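Long-range contacts in N-acetyltransferase domain-containing protein (Pyrococcus horikoshii, PDB 1WWZ), which binds acetyl coenzyme A in a GNAT-type fold and is probably an acyltransferase, though its acceptor substrate is not established: residues I4-L9 with G56-K61; E19-Y24 with Y41-I46; V67-C72 with I88-V93. All coordinates share one frame; numbering follows the deposited sequence.

All three contacts belong to one GNAT-family domain. Interactions 1 and 3 are antiparallel strand pairs in the chain's sheet: strand 57-62 pairs with 5-8, an outermost strand, and neighbours strand 65-78, whose other side pairs with strand 83-93 in interaction 3. Interaction 1 is partly buried and mixes backbone bonds with lysines and a glutamate; interaction 3, near the centre of the chain, is buried, largely apolar and in direct contact with acetyl coenzyme A. Interaction 2, buried and mostly apolar with Tyr41 and Arg43 toward its outer side, packs helices 14-27 and 38-53 without a hydrogen bond between its segments. Its Leu20 touches Leu9, Phe57 and Val59 of interaction 1 and Phe69 of interaction 3.

Interaction 1 (I4-L9 with G56-K61); sequences IKIEKL and GFFVAK
Lys8 and Phe58 meet where strand 5-8 pairs antiparallel with strand 57-62. Lys8 CB lies 4.2 Å from Phe57 O. Its CG lies beside the backbone N, anti to the carbonyl carbon, and comes to 3.3 Å from Phe58 CE1. The chain then runs extended, CE staying 3.7 Å from Phe58 CZ, and NZ ends in a salt bridge with Asp55. A lysine suits this place because its methylenes pack obliquely against the ring while its amine reaches a charge beyond. On the same face Ile6 CD1 packs 3.6 Å from Ala60 CB, and helix 102-115 touches Ile6, Lys8, Phe58 and Ala60. The other face carries Lys5, Glu7, Val59 and Lys61. Here Glu7 OE1 makes only a long salt bridge, 3.9 Å to Lys61 NZ, while Lys5 NZ bonds to Gly63 O. Five backbone bonds fix the register: two each in the pairs Lys5-Lys61 and Glu7-Val59, and a nearly straight one of 2.8 Å from Leu9 N to Phe57 O. Leu9 CD2 also makes an off-centre CH-pi contact with the Phe57 ring. The backbone thus supplies the directed bonds, and the long charge pair probably adds little.

Interaction 2 (E19-Y24 with Y41-I46); sequences ELIDVY and YARNYI
Tyr24 and Ala42 form the tightest apolar meeting between helices 14-27 and 38-53. Ala42 CB sits 3.4 Å from Tyr24 CD2, and Ala42 CA stands over one face of the ring, offset toward its rim. Tyr24 CG is anti to the backbone N (chi1 -180°), the torsion that starts the ring off toward the second helix. A methyl is small enough to let the ring lie close against that helix, and the nearest CA pair, Ile21 and Ala42, is 6.0 Å apart.

The other apolar contacts come from branched aliphatic chains. Ile46 CD1 reaches in among three residues of the first helix, lying 4.0 Å from Leu20 CB, equally near Ile21 CG1 and little farther from Tyr24 CB. The slim, extended end of an isoleucine suits a position among side chains from adjoining turns of the helix.

One contact brings an apolar tip to a charged group. Ile21 CD1 touches Arg43 CB at 3.5 Å and also stands over one face of the guanidinium, toward its rim. The bend of Arg43 at chi3 (-61°) brings NE round beside the methyl, so that CB, CG and the guanidinium all border Ile21 CD1.

Polar atoms enter mainly through Tyr24. Its OH approaches the edge of the Tyr41 ring, 3.3 Å from Tyr41 CE2, close to that ring's plane, while its hydrogen bond goes to Gly35 O.

The segment axes cross at 119°, 9.4 Å apart at their closest. Leu20 and Ile46 also touch Phe57 and Phe69 of the sheet. This is the arrangement of the GNAT fold, in which two helices following the first strand pack across one face of the central sheet.

Interaction 3 (V67-C72 with I88-V93); sequences VGFIVC and IHEFVV. With ACO (acetyl coenzyme *a), chain C.
The acetyl coenzyme A site of this GNAT fold is built on the antiparallel hairpin of strands 65-78 and 83-93, where Ile70 and Phe91 face each other as a non-hydrogen-bonded pair. Ile70 CD1 makes a CH-pi contact with one face of the Phe91 ring, 4.1 Å from the centroid and offset toward the rim, while the cofactor methyl CEP sits over the centre of the opposite face, 3.5 Å above the plane. A flat aromatic suits a place with an aliphatic group on each side. An alanine here would probably leave Ile70 CD1 and the cofactor CEP without the ring between them, opening a gap beside the pantetheine arm.

The face bearing Phe69 and Val92 is turned to helices 14-27 and 38-53. With Phe69 CG between backbone N and carbonyl carbon (chi1 70°), its ring meets Glu90 CG and, over one face, Val92 CG1, 3.4 Å from Phe69 CE2. Val71 packs its two methyls against His89 CB and Glu90 CB. Toward the neighbouring strand 57-62, Val67 and Gly68 form a classic beta bulge opposite Ala60; Gly68, lacking a side chain, brings its CA to 3.9 Å from Val93 CA.

Two backbone bonds join Phe69 and Val92; Val71 N bonds to Glu90 O and His89 N to Val71 O, whereas Glu90 N is buried without a partner. Glu90 bends at chi2 (48°), and its OE2 accepts the Phe91 N-H at 2.8 Å from above the carboxylate plane, with Tyr28 OH as another partner. The cofactor binds much like another strand: its N4P donates to Phe91 O and Val93 N to its O9P, each at 2.7 Å. Backbone amide chemistry thus positions the pantetheine, while the Phe91 ring provides the apolar surface beside it.

Interaction 1 (I4-L9 with G56-K61)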
# COMPACT_ATOMS: atom_id res chain seq x y z
N ILE A 4 -6.39 -5.74 -10.06
CA ILE A 4 -6.63 -6.24 -8.72
C ILE A 4 -7.24 -5.03 -8.05
O ILE A 4 -6.55 -4.03 -7.83
CB ILE A 4 -5.33 -6.64 -8.00
CG1 ILE A 4 -4.59 -7.70 -8.80
CG2 ILE A 4 -5.66 -7.16 -6.59
CD1 ILE A 4 -3.23 -8.06 -8.24
N LYS A 5 -8.53 -5.09 -7.75
CA LYS A 5 -9.20 -3.96 -7.12
C LYS A 5 -9.44 -4.21 -5.64
O LYS A 5 -9.94 -5.26 -5.25
CB LYS A 5 -10.56 -3.72 -7.79
CG LYS A 5 -10.49 -3.55 -9.30
CD LYS A 5 -11.88 -3.32 -9.90
CE LYS A 5 -12.83 -4.49 -9.63
NZ LYS A 5 -12.36 -5.77 -10.26
N ILE A 6 -9.06 -3.24 -4.81
CA ILE A 6 -9.27 -3.36 -3.38
C ILE A 6 -10.41 -2.41 -3.03
O ILE A 6 -10.36 -1.22 -3.36
CB ILE A 6 -8.02 -2.95 -2.57
CG1 ILE A 6 -6.81 -3.78 -3.00
CG2 ILE A 6 -8.29 -3.15 -1.08
CD1 ILE A 6 -6.97 -5.28 -2.79
N GLU A 7 -11.45 -2.92 -2.38
CA GLU A 7 -12.58 -2.09 -2.01
C GLU A 7 -13.25 -2.55 -0.73
O GLU A 7 -13.12 -3.70 -0.32
CB GLU A 7 -13.61 -2.06 -3.15
CG GLU A 7 -13.72 -3.37 -3.92
CD GLU A 7 -14.79 -3.32 -5.01
OE1 GLU A 7 -15.97 -3.59 -4.71
OE2 GLU A 7 -14.44 -2.99 -6.17
N LYS A 8 -13.97 -1.63 -0.08
CA LYS A 8 -14.68 -1.96 1.14
C LYS A 8 -15.91 -2.77 0.78
O LYS A 8 -16.62 -2.44 -0.17
CB LYS A 8 -15.13 -0.69 1.87
CG LYS A 8 -14.14 -0.14 2.87
CD LYS A 8 -14.79 0.91 3.74
CE LYS A 8 -13.85 1.44 4.79
NZ LYS A 8 -14.53 2.39 5.71
N LEU A 9 -16.15 -3.84 1.53
CA LEU A 9 -17.32 -4.66 1.28
C LEU A 9 -18.51 -3.84 1.75
O LEU A 9 -18.66 -3.57 2.94
CB LEU A 9 -17.23 -5.95 2.09
CG LEU A 9 -18.39 -6.93 1.92
CD1 LEU A 9 -18.51 -7.33 0.46
CD2 LEU A 9 -18.15 -8.15 2.80
N GLY A 56 -14.24 -1.92 8.32
CA GLY A 56 -12.88 -2.17 7.86
C GLY A 56 -12.74 -3.51 7.16
O GLY A 56 -11.68 -4.13 7.18
N PHE A 57 -13.82 -3.95 6.53
CA PHE A 57 -13.85 -5.22 5.81
C PHE A 57 -13.49 -4.92 4.36
O PHE A 57 -14.32 -4.42 3.60
CB PHE A 57 -15.26 -5.82 5.91
CG PHE A 57 -15.30 -7.32 5.88
CD1 PHE A 57 -15.71 -8.04 7.00
CD2 PHE A 57 -14.95 -8.01 4.73
CE1 PHE A 57 -15.78 -9.43 6.97
CE2 PHE A 57 -15.02 -9.41 4.69
CZ PHE A 57 -15.44 -10.11 5.81
N PHE A 58 -12.25 -5.21 3.98
CA PHE A 58 -11.77 -4.96 2.63
C PHE A 58 -11.64 -6.24 1.83
O PHE A 58 -11.18 -7.26 2.35
CB PHE A 58 -10.40 -4.27 2.68
CG PHE A 58 -10.45 -2.86 3.17
CD1 PHE A 58 -10.77 -1.83 2.31
CD2 PHE A 58 -10.20 -2.57 4.51
CE1 PHE A 58 -10.85 -0.52 2.77
CE2 PHE A 58 -10.28 -1.27 4.98
CZ PHE A 58 -10.61 -0.24 4.11
N VAL A 59 -12.03 -6.19 0.56
CA VAL A 59 -11.91 -7.36 -0.30
C VAL A 59 -11.07 -7.05 -1.53
O VAL A 59 -11.07 -5.92 -2.03
CB VAL A 59 -13.29 -7.87 -0.77
CG1 VAL A 59 -14.10 -8.38 0.42
CG2 VAL A 59 -14.04 -6.75 -1.50
N ALA A 60 -10.32 -8.05 -1.99
CA ALA A 60 -9.50 -7.91 -3.18
C ALA A 60 -10.31 -8.59 -4.27
O ALA A 60 -10.80 -9.71 -4.08
CB ALA A 60 -8.16 -8.62 -3.00
N LYS A 61 -10.47 -7.93 -5.41
CA LYS A 61 -11.24 -8.50 -6.49
C LYS A 61 -10.53 -8.48 -7.83
O LYS A 61 -9.78 -7.56 -8.14
CB LYS A 61 -12.59 -7.78 -6.62
CG LYS A 61 -13.48 -7.92 -5.40
CD LYS A 61 -14.76 -7.11 -5.54
CE LYS A 61 -15.61 -7.59 -6.71
NZ LYS A 61 -16.85 -6.77 -6.85

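Interaction 2 (E19-Y24 with Y41-I46)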
# COMPACT_ATOMS: atom_id res chain seq x y z
N GLU A 19 -19.11 -16.21 -1.23
CA GLU A 19 -17.82 -16.00 -1.88
C GLU A 19 -16.70 -15.91 -0.85
O GLU A 19 -15.62 -16.47 -1.05
CB GLU A 19 -17.83 -14.70 -2.70
CG GLU A 19 -18.72 -14.72 -3.92
CD GLU A 19 -18.61 -13.43 -4.71
OE1 GLU A 19 -17.49 -13.09 -5.13
OE2 GLU A 19 -19.65 -12.76 -4.92
N LEU A 20 -16.95 -15.19 0.24
CA LEU A 20 -15.95 -15.04 1.27
C LEU A 20 -15.63 -16.39 1.89
O LEU A 20 -14.47 -16.70 2.18
CB LEU A 20 -16.43 -14.07 2.36
CG LEU A 20 -16.52 -12.60 1.92
CD1 LEU A 20 -17.20 -11.79 2.99
CD2 LEU A 20 -15.12 -12.05 1.64
N ILE A 21 -16.66 -17.21 2.07
CA ILE A 21 -16.46 -18.53 2.64
C ILE A 21 -15.57 -19.37 1.71
O ILE A 21 -14.64 -20.03 2.17
CB ILE A 21 -17.80 -19.24 2.88
CG1 ILE A 21 -18.58 -18.50 3.98
CG2 ILE A 21 -17.56 -20.69 3.30
CD1 ILE A 21 -19.95 -19.08 4.28
N ASP A 22 -15.86 -19.34 0.41
CA ASP A 22 -15.06 -20.09 -0.56
C ASP A 22 -13.59 -19.67 -0.49
O ASP A 22 -12.69 -20.51 -0.46
CB ASP A 22 -15.58 -19.88 -1.99
CG ASP A 22 -17.00 -20.39 -2.18
OD1 ASP A 22 -17.47 -21.21 -1.37
OD2 ASP A 22 -17.64 -19.97 -3.18
N VAL A 23 -13.36 -18.36 -0.47
CA VAL A 23 -12.00 -17.82 -0.40
C VAL A 23 -11.33 -18.28 0.89
O VAL A 23 -10.18 -18.70 0.89
CB VAL A 23 -12.02 -16.27 -0.43
CG1 VAL A 23 -10.64 -15.72 -0.06
CG2 VAL A 23 -12.43 -15.78 -1.81
N TYR A 24 -12.08 -18.19 1.99
CA TYR A 24 -11.58 -18.59 3.29
C TYR A 24 -11.20 -20.08 3.30
O TYR A 24 -10.10 -20.44 3.71
CB TYR A 24 -12.65 -18.32 4.35
CG TYR A 24 -12.26 -18.68 5.76
CD1 TYR A 24 -11.87 -17.70 6.67
CD2 TYR A 24 -12.31 -20.00 6.20
CE1 TYR A 24 -11.55 -18.03 7.99
CE2 TYR A 24 -11.99 -20.34 7.50
CZ TYR A 24 -11.62 -19.35 8.39
OH TYR A 24 -11.32 -19.69 9.69
N TYR A 41 -17.87 -23.26 10.30
CA TYR A 41 -16.94 -22.51 11.14
C TYR A 41 -16.63 -21.18 10.44
O TYR A 41 -16.71 -20.11 11.05
CB TYR A 41 -15.63 -23.29 11.34
CG TYR A 41 -14.60 -22.55 12.17
CD1 TYR A 41 -14.42 -22.85 13.52
CD2 TYR A 41 -13.82 -21.54 11.61
CE1 TYR A 41 -13.48 -22.16 14.29
CE2 TYR A 41 -12.88 -20.84 12.37
CZ TYR A 41 -12.72 -21.16 13.71
OH TYR A 41 -11.79 -20.48 14.46
N ALA A 42 -16.27 -21.27 9.16
CA ALA A 42 -15.95 -20.09 8.37
C ALA A 42 -17.12 -19.12 8.31
O ALA A 42 -16.95 -17.92 8.51
CB ALA A 42 -15.55 -20.51 6.95
N ARG A 43 -18.31 -19.64 8.05
CA ARG A 43 -19.50 -18.80 7.97
C ARG A 43 -19.73 -18.03 9.27
O ARG A 43 -19.95 -16.82 9.25
CB ARG A 43 -20.74 -19.65 7.65
CG ARG A 43 -22.01 -18.82 7.45
CD ARG A 43 -23.23 -19.67 7.08
NE ARG A 43 -23.05 -20.40 5.82
CZ ARG A 43 -22.48 -21.59 5.71
NH1 ARG A 43 -22.03 -22.21 6.80
NH2 ARG A 43 -22.35 -22.17 4.53
N ASN A 44 -19.66 -18.73 10.40
CA ASN A 44 -19.87 -18.09 11.68
C ASN A 44 -18.80 -17.06 12.03
O ASN A 44 -19.11 -15.99 12.55
CB ASN A 44 -19.97 -19.13 12.80
CG ASN A 44 -21.11 -20.10 12.58
OD1 ASN A 44 -22.16 -19.72 12.06
ND2 ASN A 44 -20.92 -21.35 12.99
N TYR A 45 -17.54 -17.37 11.75
CA TYR A 45 -16.49 -16.42 12.07
C TYR A 45 -16.59 -15.18 11.19
O TYR A 45 -16.46 -14.05 11.68
CB TYR A 45 -15.10 -17.05 11.92
CG TYR A 45 -14.01 -16.13 12.44
CD1 TYR A 45 -14.07 -15.63 13.74
CD2 TYR A 45 -12.94 -15.75 11.64
CE1 TYR A 45 -13.10 -14.77 14.23
CE2 TYR A 45 -11.95 -14.88 12.12
CZ TYR A 45 -12.05 -14.39 13.41
OH TYR A 45 -11.09 -13.54 13.91
N ILE A 46 -16.84 -15.37 9.90
CA ILE A 46 -16.96 -14.24 8.99
C ILE A 46 -18.13 -13.34 9.37
O ILE A 46 -18.02 -12.11 9.30
CB ILE A 46 -17.11 -14.74 7.52
CG1 ILE A 46 -15.81 -15.44 7.10
CG2 ILE A 46 -17.40 -13.57 6.59
CD1 ILE A 46 -15.85 -16.07 5.72

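Interaction 3 (V67-C72 with I88-V93)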
# COMPACT_ATOMS: atom_id res chain seq x y z
N VAL A 67 -11.24 -12.52 -4.36
CA VAL A 67 -10.16 -13.50 -4.31
C VAL A 67 -9.39 -13.43 -3.00
O VAL A 67 -8.48 -14.22 -2.77
CB VAL A 67 -9.17 -13.31 -5.48
CG1 VAL A 67 -9.91 -13.38 -6.81
CG2 VAL A 67 -8.44 -11.98 -5.34
N GLY A 68 -9.76 -12.48 -2.15
CA GLY A 68 -9.09 -12.34 -0.88
C GLY A 68 -9.75 -11.25 -0.05
O GLY A 68 -10.50 -10.44 -0.59
N PHE A 69 -9.48 -11.24 1.25
CA PHE A 69 -10.05 -10.20 2.09
C PHE A 69 -9.30 -10.05 3.40
O PHE A 69 -8.54 -10.92 3.80
CB PHE A 69 -11.56 -10.46 2.34
CG PHE A 69 -11.86 -11.65 3.22
CD1 PHE A 69 -12.04 -11.50 4.59
CD2 PHE A 69 -12.02 -12.92 2.66
CE1 PHE A 69 -12.38 -12.59 5.40
CE2 PHE A 69 -12.36 -14.02 3.46
CZ PHE A 69 -12.54 -13.85 4.83
N ILE A 70 -9.51 -8.91 4.04
CA ILE A 70 -8.86 -8.63 5.31
C ILE A 70 -9.88 -7.87 6.15
O ILE A 70 -10.63 -7.04 5.62
CB ILE A 70 -7.54 -7.83 5.11
CG1 ILE A 70 -6.80 -7.70 6.45
CG2 ILE A 70 -7.83 -6.46 4.50
CD1 ILE A 70 -5.36 -7.21 6.30
N VAL A 71 -9.92 -8.17 7.44
CA VAL A 71 -10.86 -7.54 8.35
C VAL A 71 -10.09 -6.66 9.32
O VAL A 71 -9.33 -7.17 10.14
CB VAL A 71 -11.65 -8.60 9.13
CG1 VAL A 71 -12.63 -7.94 10.09
CG2 VAL A 71 -12.39 -9.50 8.14
N CYS A 72 -10.29 -5.35 9.20
CA CYS A 72 -9.59 -4.36 10.02
C CYS A 72 -10.54 -3.72 11.03
O CYS A 72 -11.55 -3.14 10.65
CB CYS A 72 -9.00 -3.30 9.10
SG CYS A 72 -8.26 -3.99 7.59
N ILE A 88 -6.44 -6.86 13.35
CA ILE A 88 -6.69 -7.56 12.10
C ILE A 88 -7.33 -8.86 12.58
O ILE A 88 -6.67 -9.66 13.22
CB ILE A 88 -5.39 -7.89 11.32
CG1 ILE A 88 -4.64 -6.60 10.98
CG2 ILE A 88 -5.73 -8.66 10.05
CD1 ILE A 88 -3.32 -6.80 10.22
N HIS A 89 -8.62 -9.04 12.28
CA HIS A 89 -9.33 -10.24 12.72
C HIS A 89 -9.19 -11.42 11.78
O HIS A 89 -9.23 -12.57 12.20
CB HIS A 89 -10.82 -9.95 12.91
CG HIS A 89 -11.11 -9.04 14.06
ND1 HIS A 89 -10.67 -9.29 15.34
CD2 HIS A 89 -11.84 -7.89 14.12
CE1 HIS A 89 -11.10 -8.33 16.14
NE2 HIS A 89 -11.82 -7.48 15.43
N GLU A 90 -9.05 -11.13 10.49
CA GLU A 90 -8.91 -12.18 9.49
C GLU A 90 -8.17 -11.63 8.29
O GLU A 90 -8.20 -10.43 8.03
CB GLU A 90 -10.29 -12.70 9.07
CG GLU A 90 -10.19 -13.97 8.24
CD GLU A 90 -9.27 -14.99 8.88
OE1 GLU A 90 -9.67 -15.61 9.88
OE2 GLU A 90 -8.13 -15.14 8.39
N PHE A 91 -7.50 -12.51 7.56
CA PHE A 91 -6.70 -12.09 6.41
C PHE A 91 -6.43 -13.35 5.60
O PHE A 91 -5.70 -14.23 6.04
CB PHE A 91 -5.40 -11.48 6.95
CG PHE A 91 -4.43 -11.05 5.89
CD1 PHE A 91 -4.86 -10.64 4.63
CD2 PHE A 91 -3.07 -10.99 6.19
CE1 PHE A 91 -3.95 -10.17 3.69
CE2 PHE A 91 -2.15 -10.52 5.25
CZ PHE A 91 -2.59 -10.11 4.00
N VAL A 92 -7.02 -13.45 4.42
CA VAL A 92 -6.83 -14.65 3.62
C VAL A 92 -7.04 -14.41 2.13
O VAL A 92 -7.86 -13.60 1.72
CB VAL A 92 -7.79 -15.77 4.10
CG1 VAL A 92 -9.24 -15.29 4.01
CG2 VAL A 92 -7.59 -17.04 3.28
N VAL A 93 -6.26 -15.13 1.33
CA VAL A 93 -6.34 -15.02 -0.11
C VAL A 93 -6.53 -16.41 -0.71
O VAL A 93 -5.93 -17.37 -0.24
CB VAL A 93 -5.05 -14.40 -0.69
CG1 VAL A 93 -5.07 -14.46 -2.21
CG2 VAL A 93 -4.92 -12.96 -0.21
N1A ACO C . 6.55 -18.25 2.96
C2A ACO C . 7.39 -17.22 3.05
N3A ACO C . 7.08 -15.90 2.91
C4A ACO C . 5.72 -15.69 2.64
C5A ACO C . 4.78 -16.70 2.52
C6A ACO C . 5.25 -18.06 2.69
N6A ACO C . 4.43 -19.11 2.57
N7A ACO C . 3.53 -16.17 2.23
C8A ACO C . 3.73 -14.88 2.20
N9A ACO C . 5.05 -14.50 2.45
C1B ACO C . 5.64 -13.17 2.48
C2B ACO C . 6.63 -12.88 1.34
O2B ACO C . 7.56 -11.89 1.84
C3B ACO C . 5.69 -12.43 0.19
O3B ACO C . 6.47 -11.58 -0.66
P3B ACO C . 7.31 -12.03 -1.96
O7A ACO C . 8.34 -12.97 -1.41
O8A ACO C . 7.90 -10.80 -2.47
O9A ACO C . 6.35 -12.67 -2.89
C4B ACO C . 4.63 -11.65 0.92
O4B ACO C . 4.70 -12.14 2.29
C5B ACO C . 3.21 -11.92 0.50
O5B ACO C . 3.01 -11.95 -0.90
P1A ACO C . 1.52 -12.02 -1.46
O1A ACO C . 1.57 -12.65 -2.78
O2A ACO C . 0.92 -10.63 -1.37
O3A ACO C . 0.89 -13.15 -0.45
P2A ACO C . -0.56 -13.69 -0.42
O4A ACO C . -0.39 -15.15 -0.56
O5A ACO C . -1.32 -12.96 -1.47
O6A ACO C . -1.14 -13.33 0.97
CBP ACO C . -1.65 -14.56 3.09
CCP ACO C . -0.61 -13.83 2.28
CDP ACO C . -0.98 -14.92 4.46
CEP ACO C . -2.89 -13.65 3.29
CAP ACO C . -2.07 -15.85 2.29
OAP ACO C . -0.94 -16.70 2.14
C9P ACO C . -3.19 -16.71 2.94
O9P ACO C . -4.37 -16.54 2.67
N8P ACO C . -2.78 -17.66 3.85
C7P ACO C . -3.70 -18.57 4.58
C6P ACO C . -4.52 -17.87 5.68
C5P ACO C . -3.66 -17.24 6.74
O5P ACO C . -2.70 -17.87 7.25
N4P ACO C . -3.93 -16.01 7.14
C3P ACO C . -3.36 -15.08 8.12
C2P ACO C . -3.95 -15.52 9.46
S1P ACO C . -3.30 -14.35 10.77
C ACO C . -4.48 -13.38 10.88
O ACO C . -5.63 -13.40 10.24
CH3 ACO C . -4.66 -12.05 11.84